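Local atomic coordinates of bromo domain-containing protein (Trypanosoma brucei brucei, PDB entry 5KO4), a protein that is of unknown function but carries a bromodomain, a helical module that in its relatives recognises acetylated lysines, and so probably binds such marks. Residues 13-18 against 67-72; 25-30 against 87-92; 71-76 against 91-96. One frame throughout, in Å; residues are numbered along the deposited sequence.

Contact 1. Residues 13-18 against 67-72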
loop_
_atom_site.group_PDB
_atom_site.type_symbol
_atom_site.label_atom_id
_atom_site.label_comp_id
_atom_site.label_asym_id
_atom_site.label_seq_id
_atom_site.Cartn_x
_atom_site.Cartn_y
_atom_site.Cartn_z
ATOM N N SER A 13 7.489 -19.248 -15.493
ATOM C CA SER A 13 6.061 -19.221 -15.802
ATOM C C SER A 13 5.219 -18.945 -14.537
ATOM O O SER A 13 4.264 -18.172 -14.611
ATOM C CB SER A 13 5.621 -20.520 -16.476
ATOM O OG SER A 13 5.625 -21.641 -15.611
ATOM N N ILE A 14 5.607 -19.489 -13.378
ATOM C CA ILE A 14 4.860 -19.246 -12.144
ATOM C C ILE A 14 4.986 -17.783 -11.743
ATOM O O ILE A 14 3.997 -17.156 -11.370
ATOM C CB ILE A 14 5.314 -20.185 -11.011
ATOM C CG1 ILE A 14 4.966 -21.652 -11.368
ATOM C CG2 ILE A 14 4.657 -19.781 -9.687
ATOM C CD1 ILE A 14 5.654 -22.678 -10.535
ATOM N N LEU A 15 6.177 -17.210 -11.869
ATOM C CA LEU A 15 6.345 -15.801 -11.573
ATOM C C LEU A 15 5.486 -14.939 -12.519
ATOM O O LEU A 15 4.892 -13.951 -12.081
ATOM C CB LEU A 15 7.816 -15.408 -11.672
ATOM C CG LEU A 15 8.136 -13.933 -11.367
ATOM C CD1 LEU A 15 7.699 -13.533 -9.938
ATOM C CD2 LEU A 15 9.617 -13.659 -11.556
ATOM N N HIS A 16 5.408 -15.306 -13.807
ATOM C CA HIS A 16 4.580 -14.567 -14.755
ATOM C C HIS A 16 3.105 -14.615 -14.343
ATOM O O HIS A 16 2.422 -13.589 -14.401
ATOM C CB HIS A 16 4.754 -15.124 -16.160
ATOM C CG HIS A 16 3.999 -14.373 -17.205
ATOM N ND1 HIS A 16 4.541 -13.257 -17.820
ATOM C CD2 HIS A 16 2.782 -14.623 -17.740
ATOM C CE1 HIS A 16 3.632 -12.855 -18.698
ATOM N NE2 HIS A 16 2.556 -13.647 -18.682
ATOM N N VAL A 17 2.621 -15.778 -13.905
ATOM C CA VAL A 17 1.228 -15.908 -13.473
ATOM C C VAL A 17 0.972 -14.986 -12.285
ATOM O O VAL A 17 0.003 -14.228 -12.283
ATOM C CB VAL A 17 0.895 -17.388 -13.126
ATOM C CG1 VAL A 17 -0.449 -17.505 -12.401
ATOM C CG2 VAL A 17 0.895 -18.252 -14.379
ATOM N N VAL A 18 1.852 -15.030 -11.295
ATOM C CA VAL A 18 1.690 -14.223 -10.094
ATOM C C VAL A 18 1.731 -12.726 -10.420
ATOM O O VAL A 18 0.907 -11.966 -9.902
ATOM C CB VAL A 18 2.786 -14.626 -9.083
ATOM C CG1 VAL A 18 2.997 -13.575 -8.021
ATOM C CG2 VAL A 18 2.472 -15.996 -8.468
ATOM N N ASN A 67 11.108 -20.201 -1.677
ATOM C CA ASN A 67 11.316 -19.428 -0.464
ATOM C C ASN A 67 11.089 -17.945 -0.692
ATOM O O ASN A 67 10.431 -17.297 0.111
ATOM C CB ASN A 67 12.711 -19.636 0.059
ATOM C CG ASN A 67 12.915 -20.980 0.687
ATOM O OD1 ASN A 67 11.976 -21.730 0.939
ATOM N ND2 ASN A 67 14.141 -21.389 0.754
ATOM N N ASP A 68 11.659 -17.385 -1.773
ATOM C CA ASP A 68 11.499 -15.945 -2.017
ATOM C C ASP A 68 10.053 -15.588 -2.381
ATOM O O ASP A 68 9.546 -14.546 -1.939
ATOM C CB ASP A 68 12.435 -15.465 -3.116
ATOM C CG ASP A 68 13.872 -15.329 -2.683
ATOM O OD1 ASP A 68 14.153 -15.495 -1.466
ATOM O OD2 ASP A 68 14.728 -15.084 -3.557
ATOM N N MET A 69 9.364 -16.453 -3.148
ATOM C CA MET A 69 7.974 -16.211 -3.483
ATOM C C MET A 69 7.103 -16.216 -2.242
ATOM O O MET A 69 6.264 -15.321 -2.069
ATOM C CB MET A 69 7.492 -17.282 -4.454
ATOM C CG MET A 69 8.183 -17.232 -5.825
ATOM S SD MET A 69 7.627 -15.842 -6.840
ATOM C CE MET A 69 6.031 -16.430 -7.339
ATOM N N ARG A 70 7.320 -17.184 -1.351
ATOM C CA ARG A 70 6.557 -17.282 -0.107
ATOM C C ARG A 70 6.850 -16.083 0.790
ATOM O O ARG A 70 5.982 -15.622 1.525
ATOM C CB ARG A 70 6.891 -18.595 0.622
ATOM C CG ARG A 70 6.279 -19.813 -0.036
ATOM C CD ARG A 70 6.744 -21.104 0.590
ATOM N NE ARG A 70 6.065 -22.251 -0.011
ATOM C CZ ARG A 70 6.404 -23.522 0.185
ATOM N NH1 ARG A 70 7.429 -23.832 0.976
ATOM N NH2 ARG A 70 5.730 -24.493 -0.414
ATOM N N LEU A 71 8.073 -15.573 0.740
ATOM C CA LEU A 71 8.461 -14.430 1.566
ATOM C C LEU A 71 7.674 -13.149 1.197
ATOM O O LEU A 71 7.303 -12.365 2.079
ATOM C CB LEU A 71 9.958 -14.198 1.384
ATOM C CG LEU A 71 10.589 -13.051 2.121
ATOM C CD1 LEU A 71 10.359 -13.165 3.636
ATOM C CD2 LEU A 71 12.062 -12.980 1.791
ATOM N N VAL A 72 7.376 -12.950 -0.090
ATOM C CA VAL A 72 6.624 -11.757 -0.489
ATOM C C VAL A 72 5.273 -11.748 0.209
ATOM O O VAL A 72 4.846 -10.730 0.773
ATOM C CB VAL A 72 6.422 -11.702 -2.015
ATOM C CG1 VAL A 72 5.543 -10.520 -2.411
ATOM C CG2 VAL A 72 7.753 -11.633 -2.745
#
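Met69 reaches from helix 62-80 across to helix 8-21, where its thioether meets Leu15 and Val18. The two helical segments run almost parallel, 13° apart, but their axes come no closer than 12.3 Å, wide enough that a long side chain is needed to span the gap. It is bridged by the methionine, which carries most of the buried surface. Its CG is anti to the carbonyl carbon (chi1 -66°), and the chain then bends at both chi2 and chi3, so that the sulfur and the terminal methyl do the touching. SD lies 3.9 Å from Leu15 CD1, and here the two side chains cross obliquely. Leu15 does not start out toward the methionine, but its end swings nearer: CG is anti to the backbone N, and the CD1 branch is the one that makes the contact.

One turn along, Val18 meets the methionine tip to tip, with Val18 CG2 3.8 Å from Met69 CE. Met69 CE also lies 4.1 Å from Val18 CB. Ile14, on the preceding turn of helix 8-21, adds a looser touch, its CG2 standing 4.3 Å from Met69 CE, so the methyl lies within reach of two aliphatic side chains four residues apart.

Other helices of the bundle help enclose this place near the centre of the chain: Ile50 of helix 47-55 packs on Met69, Leu54 on Leu15, and Ile93 of helix 85-104 on Val18. All four touching residues are buried. What joins the two helices here is wholly apolar, a polarisable sulfur and methyls held at van der Waals distance, so the contact depends on how the shapes fit together and not on directional bonding.

Contact 2. Residues 25-30 against 87-92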
loop_
_atom_site.group_PDB
_atom_site.type_symbol
_atom_site.label_atom_id
_atom_site.label_comp_id
_atom_site.label_asym_id
_atom_site.label_seq_id
_atom_site.Cartn_x
_atom_site.Cartn_y
_atom_site.Cartn_z
ATOM N N GLY A 25 0.548 -4.249 -9.524
ATOM C CA GLY A 25 1.919 -4.360 -9.044
ATOM C C GLY A 25 2.126 -3.949 -7.598
ATOM O O GLY A 25 3.163 -3.370 -7.261
ATOM N N ILE A 26 1.168 -4.297 -6.731
ATOM C CA ILE A 26 1.198 -3.970 -5.297
ATOM C C ILE A 26 2.457 -4.549 -4.639
ATOM O O ILE A 26 3.063 -3.908 -3.773
ATOM C CB ILE A 26 -0.091 -4.551 -4.599
ATOM C CG1 ILE A 26 -1.406 -3.964 -5.223
ATOM C CG2 ILE A 26 -0.062 -4.281 -3.112
ATOM C CD1 ILE A 26 -1.468 -2.463 -5.284
ATOM N N PHE A 27 2.858 -5.759 -5.045
ATOM C CA PHE A 27 4.016 -6.418 -4.457
ATOM C C PHE A 27 5.181 -6.544 -5.453
ATOM O O PHE A 27 6.101 -7.333 -5.217
ATOM C CB PHE A 27 3.608 -7.814 -3.968
ATOM C CG PHE A 27 2.400 -7.800 -3.068
ATOM C CD1 PHE A 27 2.447 -7.181 -1.833
ATOM C CD2 PHE A 27 1.192 -8.334 -3.490
ATOM C CE1 PHE A 27 1.335 -7.143 -1.015
ATOM C CE2 PHE A 27 0.069 -8.290 -2.666
ATOM C CZ PHE A 27 0.150 -7.701 -1.432
ATOM N N ALA A 28 5.175 -5.734 -6.532
ATOM C CA ALA A 28 6.163 -5.850 -7.595
ATOM C C ALA A 28 7.416 -5.074 -7.344
ATOM O O ALA A 28 8.459 -5.467 -7.865
ATOM C CB ALA A 28 5.563 -5.380 -8.897
ATOM N N ARG A 29 7.328 -3.934 -6.644
ATOM C CA ARG A 29 8.454 -3.038 -6.465
ATOM C C ARG A 29 8.890 -2.959 -5.011
ATOM O O ARG A 29 8.207 -3.452 -4.107
ATOM C CB ARG A 29 8.080 -1.650 -6.979
ATOM C CG ARG A 29 7.779 -1.638 -8.484
ATOM C CD ARG A 29 7.315 -0.274 -8.972
ATOM N N ASP A 30 10.044 -2.365 -4.787
ATOM C CA ASP A 30 10.612 -2.256 -3.466
ATOM C C ASP A 30 9.644 -1.557 -2.503
ATOM O O ASP A 30 9.288 -0.404 -2.739
ATOM C CB ASP A 30 11.920 -1.486 -3.553
ATOM C CG ASP A 30 12.667 -1.352 -2.261
ATOM O OD1 ASP A 30 12.209 -1.918 -1.251
ATOM O OD2 ASP A 30 13.697 -0.641 -2.246
ATOM N N SER A 87 -3.767 -8.303 2.404
ATOM C CA SER A 87 -3.492 -9.714 2.566
ATOM C C SER A 87 -4.478 -10.591 1.773
ATOM O O SER A 87 -4.116 -11.691 1.415
ATOM C CB SER A 87 -3.496 -10.086 4.027
ATOM O OG SER A 87 -2.369 -9.457 4.617
ATOM N N THR A 88 -5.712 -10.108 1.479
ATOM C CA THR A 88 -6.623 -10.922 0.652
ATOM C C THR A 88 -6.016 -11.151 -0.720
ATOM O O THR A 88 -6.088 -12.266 -1.223
ATOM C CB THR A 88 -8.048 -10.335 0.517
ATOM O OG1 THR A 88 -8.022 -9.084 -0.194
ATOM C CG2 THR A 88 -8.723 -10.152 1.838
ATOM N N LEU A 89 -5.406 -10.124 -1.324
ATOM C CA LEU A 89 -4.773 -10.298 -2.646
ATOM C C LEU A 89 -3.540 -11.218 -2.513
ATOM O O LEU A 89 -3.375 -12.160 -3.293
ATOM C CB LEU A 89 -4.344 -8.958 -3.240
ATOM C CG LEU A 89 -3.537 -9.065 -4.546
ATOM C CD1 LEU A 89 -4.332 -9.822 -5.641
ATOM C CD2 LEU A 89 -3.091 -7.692 -5.021
ATOM N N ALA A 90 -2.698 -10.981 -1.510
ATOM C CA ALA A 90 -1.525 -11.836 -1.320
ATOM C C ALA A 90 -1.939 -13.293 -1.103
ATOM O O ALA A 90 -1.274 -14.187 -1.611
ATOM C CB ALA A 90 -0.698 -11.355 -0.138
ATOM N N ARG A 91 -3.062 -13.537 -0.398
ATOM C CA ARG A 91 -3.531 -14.911 -0.172
ATOM C C ARG A 91 -3.955 -15.558 -1.482
ATOM O O ARG A 91 -3.648 -16.732 -1.695
ATOM C CB ARG A 91 -4.704 -14.942 0.817
ATOM C CG ARG A 91 -4.286 -14.770 2.284
ATOM C CD ARG A 91 -3.581 -15.954 2.828
ATOM N NE ARG A 91 -4.071 -16.366 4.145
ATOM C CZ ARG A 91 -3.652 -15.877 5.310
ATOM N NH1 ARG A 91 -2.834 -14.833 5.347
ATOM N NH2 ARG A 91 -4.093 -16.389 6.444
ATOM N N ARG A 92 -4.662 -14.818 -2.363
ATOM C CA ARG A 92 -5.049 -15.410 -3.651
ATOM C C ARG A 92 -3.796 -15.764 -4.456
ATOM O O ARG A 92 -3.763 -16.791 -5.128
ATOM C CB ARG A 92 -5.930 -14.458 -4.467
ATOM C CG ARG A 92 -7.285 -14.132 -3.851
ATOM C CD ARG A 92 -8.026 -15.313 -3.245
ATOM N NE ARG A 92 -8.260 -16.391 -4.220
ATOM C CZ ARG A 92 -8.857 -17.540 -3.933
ATOM N NH1 ARG A 92 -9.308 -17.775 -2.704
ATOM N NH2 ARG A 92 -9.020 -18.465 -4.876
#
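The ring of Phe27 has the CG2 methyl of its neighbour Ile26 on one face, 3.7 Å above the plane and over the ring centre, while Leu89 and Ala90 of helix 85-104 come up obliquely to the ring. This is the start of the long loop between the first two major helices of the bromodomain four-helix bundle, the ZA loop, laid against the last helix of the domain. The chain is the bromodomain piece of a longer protein.

Two ring atoms do the touching. CZ of Phe27 lies 4.0 Å from Ala90 CB, and CE2 lies at the same separation from Leu89 CD2. The side chains of Phe27 and Leu89 pass alongside one another, pointing opposite ways, and CE2 comes equally near the backbone N of Ala90. With CG anti to the carbonyl carbon (chi1 -52°), the phenylalanine is swung toward the helix. In the leucine, CG is anti to the backbone N (chi1 174°), which carries it toward the loop, and the CD2 branch makes the contact.

The bend that presents these side chains is tied down on its own side: Asp22 takes the amide of Ile26 with OD1 and that of Phe27 with OD2, and Ala28 N bonds to Gly25 O. Phe27 also packs on Trp47 of helix 47-55 and Cys76 of helix 62-80. The outer part of the contact faces a second subunit of the assembly, whose Leu34 packs on Ile26 and whose Pro35 packs on Leu89.

Leu89 CD2 thus serves both loop residues at once, for besides meeting the phenylalanine ring it lies 4.1 Å from CG1 of Ile26.

Contact 3. Residues 71-76 against 91-96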
loop_
_atom_site.group_PDB
_atom_site.type_symbol
_atom_site.label_atom_id
_atom_site.label_comp_id
_atom_site.label_asym_id
_atom_site.label_seq_id
_atom_site.Cartn_x
_atom_site.Cartn_y
_atom_site.Cartn_z
ATOM N N LEU A 71 8.073 -15.573 0.740
ATOM C CA LEU A 71 8.461 -14.430 1.566
ATOM C C LEU A 71 7.674 -13.149 1.197
ATOM O O LEU A 71 7.303 -12.365 2.079
ATOM C CB LEU A 71 9.958 -14.198 1.384
ATOM C CG LEU A 71 10.589 -13.051 2.121
ATOM C CD1 LEU A 71 10.359 -13.165 3.636
ATOM C CD2 LEU A 71 12.062 -12.980 1.791
ATOM N N VAL A 72 7.376 -12.950 -0.090
ATOM C CA VAL A 72 6.624 -11.757 -0.489
ATOM C C VAL A 72 5.273 -11.748 0.209
ATOM O O VAL A 72 4.846 -10.730 0.773
ATOM C CB VAL A 72 6.422 -11.702 -2.015
ATOM C CG1 VAL A 72 5.543 -10.520 -2.411
ATOM C CG2 VAL A 72 7.753 -11.633 -2.745
ATOM N N VAL A 73 4.587 -12.883 0.166
ATOM C CA VAL A 73 3.235 -12.929 0.724
ATOM C C VAL A 73 3.277 -12.957 2.265
ATOM O O VAL A 73 2.463 -12.270 2.895
ATOM C CB VAL A 73 2.365 -14.074 0.132
ATOM C CG1 VAL A 73 2.231 -13.915 -1.378
ATOM C CG2 VAL A 73 2.902 -15.460 0.479
ATOM N N GLN A 74 4.242 -13.660 2.880
ATOM C CA GLN A 74 4.331 -13.636 4.334
ATOM C C GLN A 74 4.686 -12.226 4.838
ATOM O O GLN A 74 4.156 -11.789 5.864
ATOM C CB GLN A 74 5.336 -14.651 4.855
ATOM C CG GLN A 74 5.264 -14.844 6.379
ATOM C CD GLN A 74 3.891 -15.300 6.813
ATOM O OE1 GLN A 74 3.331 -16.277 6.278
ATOM N NE2 GLN A 74 3.294 -14.618 7.796
ATOM N N ASN A 75 5.515 -11.480 4.095
ATOM C CA ASN A 75 5.806 -10.103 4.501
ATOM C C ASN A 75 4.548 -9.255 4.454
ATOM O O ASN A 75 4.330 -8.425 5.336
ATOM C CB ASN A 75 6.872 -9.482 3.603
ATOM C CG ASN A 75 8.258 -9.972 3.894
ATOM O OD1 ASN A 75 8.531 -10.581 4.938
ATOM N ND2 ASN A 75 9.184 -9.679 2.986
ATOM N N CYS A 76 3.686 -9.495 3.477
ATOM C CA CYS A 76 2.415 -8.786 3.419
ATOM C C CYS A 76 1.591 -9.083 4.665
ATOM O O CYS A 76 1.041 -8.164 5.277
ATOM C CB CYS A 76 1.651 -9.161 2.164
ATOM S SG CYS A 76 0.004 -8.417 2.057
ATOM N N ARG A 91 -3.062 -13.537 -0.398
ATOM C CA ARG A 91 -3.531 -14.911 -0.172
ATOM C C ARG A 91 -3.955 -15.558 -1.482
ATOM O O ARG A 91 -3.648 -16.732 -1.695
ATOM C CB ARG A 91 -4.704 -14.942 0.817
ATOM C CG ARG A 91 -4.286 -14.770 2.284
ATOM C CD ARG A 91 -3.581 -15.954 2.828
ATOM N NE ARG A 91 -4.071 -16.366 4.145
ATOM C CZ ARG A 91 -3.652 -15.877 5.310
ATOM N NH1 ARG A 91 -2.834 -14.833 5.347
ATOM N NH2 ARG A 91 -4.093 -16.389 6.444
ATOM N N ARG A 92 -4.662 -14.818 -2.363
ATOM C CA ARG A 92 -5.049 -15.410 -3.651
ATOM C C ARG A 92 -3.796 -15.764 -4.456
ATOM O O ARG A 92 -3.763 -16.791 -5.128
ATOM C CB ARG A 92 -5.930 -14.458 -4.467
ATOM C CG ARG A 92 -7.285 -14.132 -3.851
ATOM C CD ARG A 92 -8.026 -15.313 -3.245
ATOM N NE ARG A 92 -8.260 -16.391 -4.220
ATOM C CZ ARG A 92 -8.857 -17.540 -3.933
ATOM N NH1 ARG A 92 -9.308 -17.775 -2.704
ATOM N NH2 ARG A 92 -9.020 -18.465 -4.876
ATOM N N ILE A 93 -2.761 -14.925 -4.377
ATOM C CA ILE A 93 -1.501 -15.175 -5.060
ATOM C C ILE A 93 -0.798 -16.380 -4.432
ATOM O O ILE A 93 -0.273 -17.215 -5.165
ATOM C CB ILE A 93 -0.637 -13.893 -5.019
ATOM C CG1 ILE A 93 -1.222 -12.854 -5.985
ATOM C CG2 ILE A 93 0.842 -14.199 -5.366
ATOM C CD1 ILE A 93 -0.663 -11.462 -5.826
ATOM N N GLU A 94 -0.814 -16.498 -3.100
ATOM C CA GLU A 94 -0.202 -17.631 -2.427
ATOM C C GLU A 94 -0.893 -18.928 -2.845
ATOM O O GLU A 94 -0.235 -19.935 -3.102
ATOM C CB GLU A 94 -0.275 -17.470 -0.902
ATOM C CG GLU A 94 0.541 -18.532 -0.184
ATOM C CD GLU A 94 0.480 -18.494 1.323
ATOM O OE1 GLU A 94 -0.133 -17.557 1.872
ATOM O OE2 GLU A 94 0.988 -19.441 1.958
ATOM N N ILE A 95 -2.227 -18.902 -2.912
ATOM C CA ILE A 95 -3.004 -20.061 -3.318
ATOM C C ILE A 95 -2.592 -20.467 -4.710
ATOM O O ILE A 95 -2.344 -21.642 -4.956
ATOM C CB ILE A 95 -4.517 -19.743 -3.232
ATOM C CG1 ILE A 95 -4.953 -19.657 -1.766
ATOM C CG2 ILE A 95 -5.339 -20.790 -3.974
ATOM C CD1 ILE A 95 -6.233 -19.014 -1.543
ATOM N N ALA A 96 -2.476 -19.499 -5.622
ATOM C CA ALA A 96 -2.067 -19.797 -6.985
ATOM C C ALA A 96 -0.691 -20.380 -7.059
ATOM O O ALA A 96 -0.505 -21.406 -7.705
ATOM C CB ALA A 96 -2.126 -18.548 -7.840
#
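Glu94 lies with its whole length against one methyl of Val73, where helix 62-80 faces helix 85-104. Its CB stands 4.0 Å from Val73 CG2, and CG is slightly nearer, 3.9 Å from the same methyl. Because CG is anti to the backbone N (chi1 -171°) and the chain stays extended beyond it, the glutamate continues across the valine instead of turning off: CD is again 4.0 Å from CG2, and OE1 ends 3.9 Å from it. The glutamate runs slantwise over the valine methyl, which is therefore lined by methylene carbons and the carboxylate in succession. The polar end has its partner elsewhere, for OE1 is hydrogen-bonded to the hydroxyl of Tyr77, one turn further along helix 62-80. That bond would help fix the carboxylate and so hold the aliphatic part of the glutamate over the valine.

Val73 gives each neighbour a different branch. CG2 lies between its backbone N and carbonyl carbon and takes the glutamate; CG1 turns to the other residue and lies 4.2 Å from Ile93 CG2. At this place the helices are close, with the CA atoms of Val73 and Glu94 6.6 Å apart.

Helix 85-104 follows helix 62-80 after a short turn and runs back beside it, as expected of the last two helices of a bromodomain. Val73 also touches Met97 one turn on, while Ile93 continues inward to Val18 and Leu21 of helix 8-21 and to Trp47 of helix 47-55, so all four major helices of the bundle meet around Val73 and Ile93.

In the fold
From the N terminus, helix 8-21 comes first, and contact 1 ties it to helix 62-80, closing a loop that takes in helices 37-40 and 47-55. Before that loop is complete, segment 25-30 begins contact 2, which ends on helix 85-104; the two closures therefore cross. Contact 3 closes the shortest loop: it starts on helix 62-80 where contact 1 ends, sharing Leu71 and Val72, and finishes on the stretch that ends contact 2, sharing Arg91 and Arg92. The three touch one another. Val72 CG1 lies 3.7 Å from Phe27 CB, and Val18 CG1 3.5 Å from Ile93 CG2, joining the ZA loop and three bundle helices.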